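Local coordinates for protein trimethylamine-N-oxide reductase (Haemophilus influenzae, PDB 7L5I) that probably reduces trimethylamine N-oxide or related oxidised substrates at a molybdenum centre held by two molybdopterin guanine dinucleotide cofactors, at residues Cys85-Leu93 with Met103-Trp114. Residues are numbered along the deposited sequence; the frame is centred on the assembly and turned at random.
Sequences CPMVRKGFL and MRGRDEWVRVSW
Asp107 reaches across to the first turn of helix 90-94 with its CG anti to its own backbone N (chi1 -160°), which carries the carboxylate to two donors on OD2. Gly91 N meets Asp107 OD2 on the syn side at 2.8 Å. From the anti side, Arg89 NH1 forms a salt bridge with Asp107 OD2 at 3.0 Å. Glu108 N binds Asp107 OD1 from above the carboxylate plane. Glycine suits position 91 because a CB there would run into OD2. The Arg89 guanidinium also pairs with Asp499, which in turn binds Arg104.

Backbone bonds join the strands: Val88 and Val110 form an antiparallel hydrogen-bonded pair, with Val88 N to Val110 O at 2.9 Å and Val110 N to Val88 O at 2.8 Å. Lys90 N to Glu108 O and Val112 N to Pro86 O extend the ladder at its two ends. Two antiparallel strands consecutive in the chain, joined through helix 90-94 and a loop, form the margin of a mixed six-stranded sheet: strand 109-111 is outermost, and strand 87-89 lies against 500-503.

Pro86 CG sits 3.6 Å from the centroid of the Trp114 five-membered ring, a CH-pi contact in which the CG methylene of the compact proline ring points at the face. Arg89 CG lies 4.1 Å from the centroid of the Trp109 six-membered ring, resting on it near its rim, while the guanidinium goes on to Asp107 and Asp499. Flexible Met87 bends at chi2 and chi3, bringing CE to Trp109 CB at 3.6 Å.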
ATOM      1  N   CYS A  85       5.883 -28.339   0.171  0.62 17.45           N
ATOM      2  CA  CYS A  85       4.868 -29.333   0.488  0.62 16.69           C
ATOM      3  C   CYS A  85       4.047 -28.820   1.661  0.62 15.57           C
ATOM      4  O   CYS A  85       4.502 -27.938   2.397  0.62 14.92           O
ATOM      5  CB  CYS A  85       5.495 -30.682   0.860  0.62 24.32           C
ATOM      6  SG  CYS A  85       6.828 -31.261  -0.223  0.62 36.75           S
ATOM      7  N   PRO A  86       2.846 -29.354   1.874  1.00 13.59           N
ATOM      8  CA  PRO A  86       2.081 -28.992   3.084  1.00 13.19           C
ATOM      9  C   PRO A  86       2.871 -29.332   4.340  1.00 14.47           C
ATOM     10  O   PRO A  86       3.480 -30.392   4.435  1.00 15.59           O
ATOM     11  CB  PRO A  86       0.810 -29.837   2.963  1.00 15.66           C
ATOM     12  CG  PRO A  86       0.736 -30.241   1.502  1.00 15.63           C
ATOM     13  CD  PRO A  86       2.145 -30.357   1.044  1.00 14.58           C
ATOM     14  N   MET A  87       2.880 -28.405   5.299  1.00 14.40           N
ATOM     15  CA  MET A  87       3.632 -28.549   6.541  1.00 13.57           C
ATOM     16  C   MET A  87       2.740 -28.170   7.711  1.00 17.05           C
ATOM     17  O   MET A  87       1.967 -27.209   7.622  1.00 14.39           O
ATOM     18  CB  MET A  87       4.863 -27.647   6.576  1.00 16.96           C
ATOM     19  CG  MET A  87       5.734 -27.741   5.377  1.00 25.58           C
ATOM     20  SD  MET A  87       6.712 -29.239   5.375  1.00 34.35           S
ATOM     21  CE  MET A  87       8.030 -28.819   6.408  1.00 31.36           C
ATOM     22  N   VAL A  88       2.889 -28.895   8.814  1.00 14.53           N
ATOM     23  CA  VAL A  88       2.194 -28.613  10.060  1.00 13.25           C
ATOM     24  C   VAL A  88       3.208 -28.565  11.202  1.00 15.60           C
ATOM     25  O   VAL A  88       4.137 -29.372  11.250  1.00 14.61           O
ATOM     26  CB  VAL A  88       1.110 -29.680  10.339  1.00 13.89           C
ATOM     27  CG1 VAL A  88       0.331 -29.345  11.614  1.00 13.86           C
ATOM     28  CG2 VAL A  88       0.180 -29.785   9.159  1.00 18.28           C
ATOM     29  N   ARG A  89       3.031 -27.621  12.120  1.00 13.54           N
ATOM     30  CA  ARG A  89       3.876 -27.585  13.301  1.00 17.04           C
ATOM     31  C   ARG A  89       3.796 -28.902  14.067  1.00 16.38           C
ATOM     32  O   ARG A  89       2.708 -29.418  14.333  1.00 16.79           O
ATOM     33  CB  ARG A  89       3.449 -26.487  14.290  1.00 18.90           C
ATOM     34  CG  ARG A  89       3.824 -25.126  13.977  1.00 24.12           C
ATOM     35  CD  ARG A  89       3.766 -24.274  15.249  1.00 18.54           C
ATOM     36  NE  ARG A  89       2.463 -24.204  15.929  1.00 15.73           N
ATOM     37  CZ  ARG A  89       2.186 -24.725  17.121  1.00 17.85           C
ATOM     38  NH1 ARG A  89       3.097 -25.396  17.808  1.00 20.76           N
ATOM     39  NH2 ARG A  89       0.983 -24.550  17.655  1.00 17.42           N
ATOM     40  N   LYS A  90       4.969 -29.390  14.507  1.00 16.46           N
ATOM     41  CA  LYS A  90       5.023 -30.597  15.337  1.00 19.85           C
ATOM     42  C   LYS A  90       4.059 -30.530  16.519  1.00 18.29           C
ATOM     43  O   LYS A  90       3.310 -31.481  16.779  1.00 20.92           O
ATOM     44  CB  LYS A  90       6.458 -30.796  15.833  1.00 23.75           C
ATOM     45  CG  LYS A  90       6.685 -32.060  16.645  1.00 30.55           C
ATOM     46  CD  LYS A  90       8.154 -32.188  17.058  1.00 37.91           C
ATOM     47  CE  LYS A  90       8.419 -33.506  17.785  1.00 67.41           C
ATOM     48  NZ  LYS A  90       7.503 -34.607  17.357  1.00 69.48           N
ATOM     49  N   GLY A  91       4.088 -29.428  17.278  1.00 19.91           N
ATOM     50  CA  GLY A  91       3.269 -29.343  18.473  1.00 19.10           C
ATOM     51  C   GLY A  91       1.794 -29.219  18.184  1.00 22.41           C
ATOM     52  O   GLY A  91       0.948 -29.634  18.984  1.00 19.20           O
ATOM     53  N   PHE A  92       1.452 -28.661  17.029  1.00 18.99           N
ATOM     54  CA  PHE A  92       0.054 -28.599  16.647  1.00 19.69           C
ATOM     55  C   PHE A  92      -0.446 -29.960  16.214  1.00 19.45           C
ATOM     56  O   PHE A  92      -1.572 -30.340  16.542  1.00 19.18           O
ATOM     57  CB  PHE A  92      -0.147 -27.575  15.535  1.00 17.83           C
ATOM     58  CG  PHE A  92      -1.580 -27.301  15.252  1.00 13.42           C
ATOM     59  CD1 PHE A  92      -2.259 -26.308  15.937  1.00 16.01           C
ATOM     60  CD2 PHE A  92      -2.242 -28.015  14.300  1.00 16.16           C
ATOM     61  CE1 PHE A  92      -3.595 -26.051  15.655  1.00 17.60           C
ATOM     62  CE2 PHE A  92      -3.567 -27.774  14.025  1.00 20.11           C
ATOM     63  CZ  PHE A  92      -4.247 -26.792  14.714  1.00 21.42           C
ATOM     64  N   LEU A  93       0.359 -30.705  15.444  1.00 18.93           N
ATOM     65  CA  LEU A  93      -0.069 -32.056  15.056  1.00 21.24           C
ATOM     66  C   LEU A  93      -0.372 -32.904  16.284  1.00 24.89           C
ATOM     67  O   LEU A  93      -1.300 -33.726  16.273  1.00 29.13           O
ATOM     68  CB  LEU A  93       1.019 -32.746  14.238  1.00 22.16           C
ATOM     69  CG  LEU A  93       0.963 -32.824  12.738  1.00 29.56           C
ATOM     70  CD1 LEU A  93       2.030 -33.810  12.296  1.00 32.49           C
ATOM     71  CD2 LEU A  93      -0.403 -33.226  12.245  1.00 27.52           C
ATOM     72  N   MET A 103       4.733 -21.807  21.063  1.00 17.81           N
ATOM     73  CA  MET A 103       5.674 -22.428  20.152  1.00 19.00           C
ATOM     74  C   MET A 103       5.524 -21.929  18.716  1.00 18.18           C
ATOM     75  O   MET A 103       6.346 -22.288  17.876  1.00 19.47           O
ATOM     76  CB  MET A 103       5.508 -23.948  20.190  1.00 21.52           C
ATOM     77  CG  MET A 103       5.956 -24.580  21.501  1.00 23.75           C
ATOM     78  SD  MET A 103       7.732 -24.417  21.760  1.00 28.98           S
ATOM     79  CE  MET A 103       8.383 -25.385  20.398  1.00 30.61           C
ATOM     80  N   ARG A 104       4.526 -21.101  18.415  1.00 16.95           N
ATOM     81  CA  ARG A 104       4.440 -20.540  17.075  1.00 15.58           C
ATOM     82  C   ARG A 104       5.688 -19.708  16.799  1.00 18.32           C
ATOM     83  O   ARG A 104       6.125 -18.920  17.646  1.00 17.64           O
ATOM     84  CB  ARG A 104       3.177 -19.692  16.918  1.00 17.22           C
ATOM     85  CG  ARG A 104       1.947 -20.530  16.737  1.00 16.94           C
ATOM     86  CD  ARG A 104       0.646 -19.721  16.660  1.00 17.04           C
ATOM     87  NE  ARG A 104      -0.486 -20.654  16.633  1.00 14.71           N
ATOM     88  CZ  ARG A 104      -1.633 -20.508  17.278  1.00 16.50           C
ATOM     89  NH1 ARG A 104      -1.874 -19.446  18.029  1.00 14.47           N
ATOM     90  NH2 ARG A 104      -2.569 -21.446  17.162  1.00 13.76           N
ATOM     91  N   GLY A 105       6.283 -19.935  15.628  1.00 17.15           N
ATOM     92  CA  GLY A 105       7.482 -19.247  15.208  1.00 16.35           C
ATOM     93  C   GLY A 105       8.771 -19.914  15.623  1.00 21.57           C
ATOM     94  O   GLY A 105       9.839 -19.472  15.202  1.00 23.43           O
ATOM     95  N   ARG A 106       8.706 -20.987  16.432  1.00 16.88           N
ATOM     96  CA  ARG A 106       9.937 -21.603  16.931  1.00 23.41           C
ATOM     97  C   ARG A 106       9.821 -23.114  17.093  1.00 24.00           C
ATOM     98  O   ARG A 106      10.596 -23.700  17.860  1.00 24.05           O
ATOM     99  CB  ARG A 106      10.322 -20.946  18.266  1.00 26.43           C
ATOM    100  CG  ARG A 106       9.240 -20.991  19.319  1.00 29.95           C
ATOM    101  CD  ARG A 106       9.609 -20.173  20.579  1.00 34.36           C
ATOM    102  NE  ARG A 106       8.687 -20.452  21.683  1.00 35.47           N
ATOM    103  CZ  ARG A 106       8.949 -21.233  22.736  1.00 47.27           C
ATOM    104  NH1 ARG A 106      10.133 -21.828  22.875  1.00 45.90           N
ATOM    105  NH2 ARG A 106       8.016 -21.413  23.668  1.00 40.23           N
ATOM    106  N   ASP A 107       8.914 -23.760  16.380  1.00 20.16           N
ATOM    107  CA  ASP A 107       8.654 -25.185  16.477  1.00 20.54           C
ATOM    108  C   ASP A 107       9.266 -25.877  15.263  1.00 22.69           C
ATOM    109  O   ASP A 107       9.679 -25.243  14.293  1.00 24.16           O
ATOM    110  CB  ASP A 107       7.130 -25.414  16.571  1.00 19.89           C
ATOM    111  CG  ASP A 107       6.746 -26.783  17.143  1.00 22.87           C
ATOM    112  OD1 ASP A 107       7.631 -27.602  17.480  1.00 21.11           O
ATOM    113  OD2 ASP A 107       5.523 -27.026  17.287  1.00 21.61           O
ATOM    114  N   GLU A 108       9.362 -27.195  15.332  1.00 20.87           N
ATOM    115  CA  GLU A 108       9.789 -27.961  14.165  1.00 23.33           C
ATOM    116  C   GLU A 108       8.583 -28.188  13.259  1.00 18.42           C
ATOM    117  O   GLU A 108       7.450 -28.247  13.725  1.00 21.83           O
ATOM    118  CB  GLU A 108      10.409 -29.294  14.584  1.00 29.83           C
ATOM    119  CG  GLU A 108      11.618 -29.115  15.514  1.00 45.49           C
ATOM    120  CD  GLU A 108      12.199 -30.425  16.018  1.00 65.01           C
ATOM    121  OE1 GLU A 108      13.390 -30.683  15.739  1.00 68.02           O
ATOM    122  OE2 GLU A 108      11.473 -31.187  16.701  1.00 59.52           O
ATOM    123  N   TRP A 109       8.840 -28.297  11.954  1.00 18.28           N
ATOM    124  CA  TRP A 109       7.785 -28.504  10.978  1.00 15.28           C
ATOM    125  C   TRP A 109       7.757 -29.949  10.514  1.00 17.68           C
ATOM    126  O   TRP A 109       8.802 -30.586  10.352  1.00 19.72           O
ATOM    127  CB  TRP A 109       7.967 -27.589   9.778  1.00 17.68           C
ATOM    128  CG  TRP A 109       7.713 -26.196  10.134  1.00 15.76           C
ATOM    129  CD1 TRP A 109       8.631 -25.263  10.546  1.00 18.95           C
ATOM    130  CD2 TRP A 109       6.448 -25.548  10.126  1.00 14.61           C
ATOM    131  NE1 TRP A 109       8.004 -24.065  10.773  1.00 19.72           N
ATOM    132  CE2 TRP A 109       6.662 -24.211  10.533  1.00 17.19           C
ATOM    133  CE3 TRP A 109       5.157 -25.962   9.811  1.00 14.61           C
ATOM    134  CZ2 TRP A 109       5.630 -23.288  10.626  1.00 16.52           C
ATOM    135  CZ3 TRP A 109       4.144 -25.046   9.881  1.00 13.15           C
ATOM    136  CH2 TRP A 109       4.372 -23.728  10.311  1.00 15.35           C
ATOM    137  N   VAL A 110       6.554 -30.461  10.292  1.00 17.50           N
ATOM    138  CA  VAL A 110       6.346 -31.824   9.816  1.00 16.28           C
ATOM    139  C   VAL A 110       5.714 -31.763   8.438  1.00 20.41           C
ATOM    140  O   VAL A 110       4.692 -31.098   8.251  1.00 17.47           O
ATOM    141  CB  VAL A 110       5.461 -32.627  10.791  1.00 18.00           C
ATOM    142  CG1 VAL A 110       5.256 -34.035  10.270  1.00 22.18           C
ATOM    143  CG2 VAL A 110       6.078 -32.629  12.179  1.00 20.39           C
ATOM    144  N   ARG A 111       6.334 -32.419   7.458  1.00 16.35           N
ATOM    145  CA  ARG A 111       5.722 -32.532   6.141  1.00 20.27           C
ATOM    146  C   ARG A 111       4.592 -33.546   6.194  1.00 22.43           C
ATOM    147  O   ARG A 111       4.756 -34.639   6.756  1.00 21.02           O
ATOM    148  CB  ARG A 111       6.726 -32.968   5.077  1.00 22.90           C
ATOM    149  CG  ARG A 111       6.070 -33.654   3.836  1.00 29.11           C
ATOM    150  CD  ARG A 111       7.071 -33.719   2.723  1.00 44.64           C
ATOM    151  NE  ARG A 111       6.763 -34.386   1.448  1.00 41.95           N
ATOM    152  CZ  ARG A 111       5.607 -34.467   0.789  1.00 42.91           C
ATOM    153  NH1 ARG A 111       5.643 -35.054  -0.392  1.00 45.54           N
ATOM    154  NH2 ARG A 111       4.430 -34.041   1.267  1.00 35.98           N
ATOM    155  N   VAL A 112       3.453 -33.187   5.595  1.00 16.83           N
ATOM    156  CA  VAL A 112       2.281 -34.046   5.530  1.00 14.53           C
ATOM    157  C   VAL A 112       1.752 -34.053   4.101  1.00 17.77           C
ATOM    158  O   VAL A 112       2.155 -33.256   3.258  1.00 17.83           O
ATOM    159  CB  VAL A 112       1.170 -33.621   6.510  1.00 18.12           C
ATOM    160  CG1 VAL A 112       1.712 -33.617   7.958  1.00 19.98           C
ATOM    161  CG2 VAL A 112       0.630 -32.269   6.159  1.00 15.65           C
ATOM    162  N   SER A 113       0.817 -34.964   3.841  1.00 14.16           N
ATOM    163  CA  SER A 113       0.188 -35.010   2.542  1.00 14.78           C
ATOM    164  C   SER A 113      -0.874 -33.921   2.429  1.00 15.99           C
ATOM    165  O   SER A 113      -1.376 -33.389   3.426  1.00 15.85           O
ATOM    166  CB  SER A 113      -0.460 -36.384   2.322  1.00 16.25           C
ATOM    167  OG  SER A 113      -1.533 -36.570   3.235  1.00 18.46           O
ATOM    168  N   TRP A 114      -1.257 -33.636   1.190  1.00 16.80           N
ATOM    169  CA  TRP A 114      -2.391 -32.742   0.970  1.00 14.30           C
ATOM    170  C   TRP A 114      -3.650 -33.277   1.637  1.00 16.31           C
ATOM    171  O   TRP A 114      -4.369 -32.524   2.296  1.00 17.67           O
ATOM    172  CB  TRP A 114      -2.625 -32.547  -0.518  1.00 16.21           C
ATOM    173  CG  TRP A 114      -1.805 -31.424  -1.108  1.00 16.57           C
ATOM    174  CD1 TRP A 114      -0.748 -31.547  -1.964  1.00 16.97           C
ATOM    175  CD2 TRP A 114      -1.968 -30.028  -0.862  1.00 14.49           C
ATOM    176  NE1 TRP A 114      -0.243 -30.295  -2.285  1.00 16.49           N
ATOM    177  CE2 TRP A 114      -0.972 -29.348  -1.612  1.00 13.86           C
ATOM    178  CE3 TRP A 114      -2.851 -29.278  -0.086  1.00 14.42           C
ATOM    179  CZ2 TRP A 114      -0.859 -27.962  -1.618  1.00 14.60           C
ATOM    180  CZ3 TRP A 114      -2.729 -27.908  -0.084  1.00 15.22           C
ATOM    181  CH2 TRP A 114      -1.743 -27.264  -0.839  1.00 13.68           C
TER